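Local coordinates for protein MaoC-like dehydratase (PDB 3KH8) that probably acts as a carbon-oxygen lyase of the hot dog fold, hydrating or dehydrating acyl thioesters as in related MaoC-like hydratases, at residues P197-I202 with R278-S283. Numbering follows the deposited sequence.
Sequences PARVQI and RVRFSS
The guanidinium of Arg278 lies flat between Pro197 and Val200. Pro197 CG sits over one face, 3.7 Å from Arg278 NH1. Val200 CG2 sits over the opposite face, 3.6 Å from Arg278 NH2. Both are offset toward the rim of the group. At the edge, Arg278 NH2 gives Ala198 O a hydrogen bond of 2.8 Å, nearly within the guanidinium plane and in the carbonyl plane. Arg278 NH1 adds a weak bond to Ala198 O at 3.2 Å. A water donates to Pro197 O and weakly accepts from Arg278 NH1. The Arg278 chain is extended from CG to NE (chi2 177°), which carries the charge across to the loop. Its NH2 also forms a salt bridge with Glu321 of strand 314-324. These bonds and the aliphatic carbons on both faces should fix the rotation of the group. Farther along, Arg199 NH1 comes over a face of the Arg280 guanidinium, 3.5 Å from Arg280 NH1, and the two planes are 65° apart. The like charges probably repel, and a long, weak ion pair of Arg280 with Asp318 may offset this in part. The contact fastens the loop between strands 192-193 and 209-214 onto strand 274-281, in the antiparallel sheet of a double hot dog fold.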
loop_
_atom_site.group_PDB
_atom_site.type_symbol
_atom_site.label_atom_id
_atom_site.label_comp_id
_atom_site.label_asym_id
_atom_site.label_seq_id
_atom_site.Cartn_x
_atom_site.Cartn_y
_atom_site.Cartn_z
ATOM N N PRO A 197 29.154 -13.916 -14.156
ATOM C CA PRO A 197 29.249 -15.041 -13.229
ATOM C C PRO A 197 28.753 -16.336 -13.877
ATOM O O PRO A 197 28.084 -16.294 -14.913
ATOM C CB PRO A 197 28.317 -14.632 -12.078
ATOM C CG PRO A 197 27.354 -13.688 -12.686
ATOM C CD PRO A 197 28.129 -12.942 -13.734
ATOM N N ALA A 198 29.089 -17.470 -13.266
ATOM C CA ALA A 198 28.680 -18.781 -13.766
ATOM C C ALA A 198 27.167 -18.873 -13.930
ATOM O O ALA A 198 26.411 -18.356 -13.098
ATOM C CB ALA A 198 29.177 -19.876 -12.836
ATOM N N ARG A 199 26.740 -19.519 -15.012
ATOM C CA ARG A 199 25.327 -19.803 -15.249
ATOM C C ARG A 199 24.789 -20.713 -14.153
ATOM O O ARG A 199 25.410 -21.722 -13.814
ATOM C CB ARG A 199 25.130 -20.453 -16.623
ATOM C CG ARG A 199 23.762 -21.114 -16.825
ATOM C CD ARG A 199 23.522 -21.519 -18.279
ATOM N NE ARG A 199 23.468 -20.363 -19.172
ATOM C CZ ARG A 199 22.447 -19.512 -19.256
ATOM N NH1 ARG A 199 21.369 -19.667 -18.493
ATOM N NH2 ARG A 199 22.507 -18.495 -20.104
ATOM N N VAL A 200 23.640 -20.342 -13.598
ATOM C CA VAL A 200 23.000 -21.131 -12.555
ATOM C C VAL A 200 22.384 -22.403 -13.139
ATOM O O VAL A 200 21.553 -22.350 -14.049
ATOM C CB VAL A 200 21.940 -20.304 -11.784
ATOM C CG1 VAL A 200 21.178 -21.177 -10.788
ATOM C CG2 VAL A 200 22.605 -19.134 -11.072
ATOM N N GLN A 201 22.819 -23.545 -12.620
ATOM C CA GLN A 201 22.253 -24.830 -13.008
ATOM C C GLN A 201 21.313 -25.305 -11.907
ATOM O O GLN A 201 21.752 -25.679 -10.825
ATOM C CB GLN A 201 23.364 -25.852 -13.291
ATOM C CG GLN A 201 24.260 -25.452 -14.462
ATOM C CD GLN A 201 25.451 -26.379 -14.689
ATOM O OE1 GLN A 201 25.529 -27.482 -14.145
ATOM N NE2 GLN A 201 26.386 -25.924 -15.511
ATOM N N ILE A 202 20.013 -25.250 -12.183
ATOM C CA ILE A 202 19.004 -25.732 -11.240
ATOM C C ILE A 202 19.135 -27.258 -11.127
ATOM O O ILE A 202 19.111 -27.953 -12.145
ATOM C CB ILE A 202 17.566 -25.322 -11.673
ATOM C CG1 ILE A 202 17.391 -23.789 -11.671
ATOM C CG2 ILE A 202 16.496 -26.028 -10.825
ATOM C CD1 ILE A 202 17.694 -23.083 -10.345
ATOM N N ARG A 278 20.195 -13.337 -7.355
ATOM C CA ARG A 278 20.103 -13.078 -8.792
ATOM C C ARG A 278 19.150 -14.058 -9.464
ATOM O O ARG A 278 19.069 -15.228 -9.076
ATOM C CB ARG A 278 21.484 -13.093 -9.457
ATOM C CG ARG A 278 22.256 -14.408 -9.340
ATOM C CD ARG A 278 23.560 -14.301 -10.107
ATOM N NE ARG A 278 24.422 -15.469 -9.938
ATOM C CZ ARG A 278 24.861 -16.232 -10.935
ATOM N NH1 ARG A 278 24.522 -15.963 -12.194
ATOM N NH2 ARG A 278 25.652 -17.264 -10.674
ATOM N N VAL A 279 18.420 -13.574 -10.464
ATOM C CA VAL A 279 17.373 -14.358 -11.105
ATOM C C VAL A 279 17.291 -13.988 -12.575
ATOM O O VAL A 279 17.853 -12.970 -13.005
ATOM C CB VAL A 279 15.968 -14.094 -10.465
ATOM C CG1 VAL A 279 15.959 -14.403 -8.967
ATOM C CG2 VAL A 279 15.489 -12.655 -10.728
ATOM N N ARG A 280 16.590 -14.814 -13.345
ATOM C CA ARG A 280 16.080 -14.357 -14.628
ATOM C C ARG A 280 14.569 -14.515 -14.671
ATOM O O ARG A 280 14.009 -15.404 -14.025
ATOM C CB ARG A 280 16.771 -15.044 -15.815
ATOM C CG ARG A 280 16.362 -16.475 -16.069
ATOM C CD ARG A 280 17.128 -17.063 -17.261
ATOM N NE ARG A 280 17.116 -18.521 -17.202
ATOM C CZ ARG A 280 18.044 -19.257 -16.599
ATOM N NH1 ARG A 280 19.088 -18.684 -16.013
ATOM N NH2 ARG A 280 17.932 -20.576 -16.593
ATOM N N PHE A 281 13.913 -13.636 -15.417
ATOM C CA PHE A 281 12.471 -13.691 -15.566
ATOM C C PHE A 281 12.147 -14.445 -16.843
ATOM O O PHE A 281 12.472 -13.998 -17.947
ATOM C CB PHE A 281 11.881 -12.278 -15.556
ATOM C CG PHE A 281 12.293 -11.473 -14.355
ATOM C CD1 PHE A 281 11.720 -11.717 -13.108
ATOM C CD2 PHE A 281 13.274 -10.492 -14.461
ATOM C CE1 PHE A 281 12.110 -10.986 -11.984
ATOM C CE2 PHE A 281 13.673 -9.753 -13.337
ATOM C CZ PHE A 281 13.087 -10.003 -12.100
ATOM N N SER A 282 11.511 -15.599 -16.684
ATOM C CA SER A 282 11.392 -16.551 -17.786
ATOM C C SER A 282 10.029 -16.526 -18.468
ATOM O O SER A 282 9.935 -16.779 -19.668
ATOM C CB SER A 282 11.758 -17.961 -17.314
ATOM O OG SER A 282 11.172 -18.238 -16.059
ATOM N N SER A 283 8.981 -16.218 -17.707
ATOM C CA SER A 283 7.626 -16.099 -18.251
ATOM C C SER A 283 6.763 -15.233 -17.328
ATOM O O SER A 283 7.116 -15.041 -16.160
ATOM C CB SER A 283 6.995 -17.482 -18.470
ATOM O OG SER A 283 6.603 -18.072 -17.244
HETATM O O HOH W 1 25.526 -15.751 -15.424
#